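PDB 3MQ2: 16S rRNA methyltransferase from Streptomyces sp. DSM 40477, which methylates the N1 position of adenine 1408 in 16S rRNA with S-adenosyl-L-methionine as methyl donor, conferring resistance to aminoglycosides such as kanamycin and apramycin. Local coordinates for residues A[32-37]-A[55-60]. Sequence-based numbering, arbitrary orientation.
Sequences LDVGTG and VALDAD. With SAH (S-adenosyl-L-homocysteine), chain C.
The first and last strands of a beta-alpha-beta unit, 29-34 and 52-58 joined through helix 40-48, lie side by side and parallel at the cofactor site of this Rossmann-like methyltransferase. Asp33 sits astride the pairing: its N donates to Val55 O (2.8 Å) and its O accepts from Leu57 N (2.9 Å). Residues 35-37 turn alongside the end of the neighbouring strand, and Leu57 O takes a near-straight bond from Thr36 N (2.8 Å) and a weak, bent one from Gly35 N. On one sheet face, Leu32 CD1 touches both Val55 CG1 (3.7 Å) and Leu57 CD2, while Val34 CG1 runs alongside Leu57 CD1; branched apolar chains suit this buried layer. On the other, small Ala56 lets Thr36 pack over its CB, and Thr36 OG1, anti to its backbone N (chi1 -160°), donates to Asp33 OD2 (2.7 Å), tying the turn back to its strand. Gly35 and Gly37 have positive phi, and a CB on either would strike the ligand; Gly35 O receives the SAH amino group. Asp58 takes both ribose hydroxyls, OD1 from O3' (2.7 Å) and OD2 from O2' (2.9 Å). Gly37 N reaches OD1 from above the carboxylate plane (2.8 Å), and Asp60 N closes an Asx turn on OD2, so backbone donors steady the carboxylate. A glycine-rich turn and a ribose-binding acid ending the next strand are hallmarks of Rossmann-fold methyltransferases.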
loop_
_atom_site.group_PDB
_atom_site.type_symbol
_atom_site.label_atom_id
_atom_site.label_comp_id
_atom_site.label_asym_id
_atom_site.label_seq_id
_atom_site.Cartn_x
_atom_site.Cartn_y
_atom_site.Cartn_z
ATOM N N LEU A 32 -3.155 3.139 5.626
ATOM C CA LEU A 32 -2.246 3.777 4.667
ATOM C C LEU A 32 -1.980 2.850 3.489
ATOM O O LEU A 32 -1.597 1.700 3.689
ATOM C CB LEU A 32 -0.917 4.111 5.348
ATOM C CG LEU A 32 0.182 4.675 4.445
ATOM C CD1 LEU A 32 -0.233 6.036 3.892
ATOM C CD2 LEU A 32 1.486 4.805 5.211
ATOM N N ASP A 33 -2.179 3.350 2.269
ATOM C CA ASP A 33 -1.839 2.593 1.066
ATOM C C ASP A 33 -0.588 3.222 0.451
ATOM O O ASP A 33 -0.608 4.391 0.078
ATOM C CB ASP A 33 -2.993 2.623 0.054
ATOM C CG ASP A 33 -2.803 1.634 -1.091
ATOM O OD1 ASP A 33 -2.128 0.608 -0.882
ATOM O OD2 ASP A 33 -3.334 1.868 -2.200
ATOM N N VAL A 34 0.489 2.450 0.356
ATOM C CA VAL A 34 1.766 2.942 -0.156
ATOM C C VAL A 34 1.962 2.515 -1.607
ATOM O O VAL A 34 1.923 1.328 -1.918
ATOM C CB VAL A 34 2.939 2.418 0.709
ATOM C CG1 VAL A 34 4.284 2.876 0.131
ATOM C CG2 VAL A 34 2.761 2.871 2.164
ATOM N N GLY A 35 2.174 3.480 -2.503
ATOM C CA GLY A 35 2.280 3.175 -3.919
ATOM C C GLY A 35 0.923 2.913 -4.540
ATOM O O GLY A 35 0.721 1.905 -5.210
ATOM N N THR A 36 -0.000 3.845 -4.339
ATOM C CA THR A 36 -1.415 3.616 -4.633
ATOM C C THR A 36 -1.777 3.728 -6.119
ATOM O O THR A 36 -2.874 3.308 -6.541
ATOM C CB THR A 36 -2.283 4.573 -3.796
ATOM O OG1 THR A 36 -3.627 4.080 -3.704
ATOM C CG2 THR A 36 -2.272 5.975 -4.406
ATOM N N GLY A 37 -0.881 4.295 -6.923
ATOM C CA GLY A 37 -1.123 4.359 -8.359
ATOM C C GLY A 37 -2.323 5.241 -8.652
ATOM O O GLY A 37 -2.376 6.379 -8.183
ATOM N N VAL A 55 -5.373 7.047 4.056
ATOM C CA VAL A 55 -4.345 7.879 3.448
ATOM C C VAL A 55 -3.690 7.045 2.356
ATOM O O VAL A 55 -3.400 5.868 2.561
ATOM C CB VAL A 55 -3.281 8.309 4.490
ATOM C CG1 VAL A 55 -2.217 9.206 3.850
ATOM C CG2 VAL A 55 -3.946 9.046 5.655
ATOM N N ALA A 56 -3.462 7.637 1.192
ATOM C CA ALA A 56 -2.840 6.885 0.109
ATOM C C ALA A 56 -1.804 7.752 -0.547
ATOM O O ALA A 56 -2.015 8.943 -0.731
ATOM C CB ALA A 56 -3.880 6.433 -0.917
ATOM N N LEU A 57 -0.664 7.168 -0.883
ATOM C CA LEU A 57 0.379 7.984 -1.484
ATOM C C LEU A 57 1.008 7.309 -2.688
ATOM O O LEU A 57 0.946 6.077 -2.846
ATOM C CB LEU A 57 1.432 8.367 -0.448
ATOM C CG LEU A 57 2.044 7.236 0.369
ATOM C CD1 LEU A 57 3.189 6.625 -0.403
ATOM C CD2 LEU A 57 2.535 7.761 1.710
ATOM N N ASP A 58 1.576 8.131 -3.565
ATOM C CA ASP A 58 2.345 7.602 -4.680
ATOM C C ASP A 58 3.410 8.613 -5.027
ATOM O O ASP A 58 3.223 9.817 -4.818
ATOM C CB ASP A 58 1.465 7.385 -5.909
ATOM C CG ASP A 58 2.077 6.402 -6.892
ATOM O OD1 ASP A 58 1.739 5.200 -6.809
ATOM O OD2 ASP A 58 2.911 6.817 -7.730
ATOM N N ALA A 59 4.511 8.117 -5.578
ATOM C CA ALA A 59 5.599 8.996 -6.035
ATOM C C ALA A 59 5.175 9.841 -7.231
ATOM O O ALA A 59 5.731 10.920 -7.468
ATOM C CB ALA A 59 6.809 8.162 -6.400
ATOM N N ASP A 60 4.205 9.347 -8.002
ATOM C CA ASP A 60 3.771 10.030 -9.222
ATOM C C ASP A 60 2.408 10.705 -9.035
ATOM O O ASP A 60 1.377 10.034 -9.030
ATOM C CB ASP A 60 3.704 9.024 -10.379
ATOM C CG ASP A 60 3.266 9.657 -11.695
ATOM O OD1 ASP A 60 2.828 10.827 -11.703
ATOM O OD2 ASP A 60 3.355 8.969 -12.733
HETATM N N SAH C . -1.126 -0.314 -5.709
HETATM C CA SAH C . -1.619 0.256 -6.951
HETATM C CB SAH C . -0.468 0.612 -7.891
HETATM C CG SAH C . 0.609 -0.461 -8.001
HETATM S SD SAH C . 1.724 -0.143 -9.391
HETATM C C SAH C . -2.556 -0.733 -7.617
HETATM O O SAH C . -3.185 -0.428 -8.630
HETATM O OXT SAH C . -2.688 -1.861 -7.142
HETATM C "C5'" SAH C . 3.007 0.256 -8.176
HETATM C "C4'" SAH C . 2.966 1.724 -7.768
HETATM O "O4'" SAH C . 3.972 1.960 -6.805
HETATM C "C3'" SAH C . 3.251 2.680 -8.928
HETATM O "O3'" SAH C . 2.237 3.652 -8.983
HETATM C "C2'" SAH C . 4.549 3.380 -8.590
HETATM O "O2'" SAH C . 4.496 4.754 -8.931
HETATM C "C1'" SAH C . 4.615 3.188 -7.088
HETATM N N9 SAH C . 5.977 3.151 -6.541
HETATM C C8 SAH C . 7.048 2.392 -6.934
HETATM N N7 SAH C . 8.095 2.689 -6.114
HETATM C C5 SAH C . 7.681 3.617 -5.213
HETATM C C6 SAH C . 8.313 4.268 -4.164
HETATM N N6 SAH C . 9.588 4.017 -3.875
HETATM N N1 SAH C . 7.599 5.175 -3.415
HETATM C C2 SAH C . 6.277 5.444 -3.697
HETATM N N3 SAH C . 5.649 4.807 -4.744
HETATM C C4 SAH C . 6.351 3.907 -5.473
#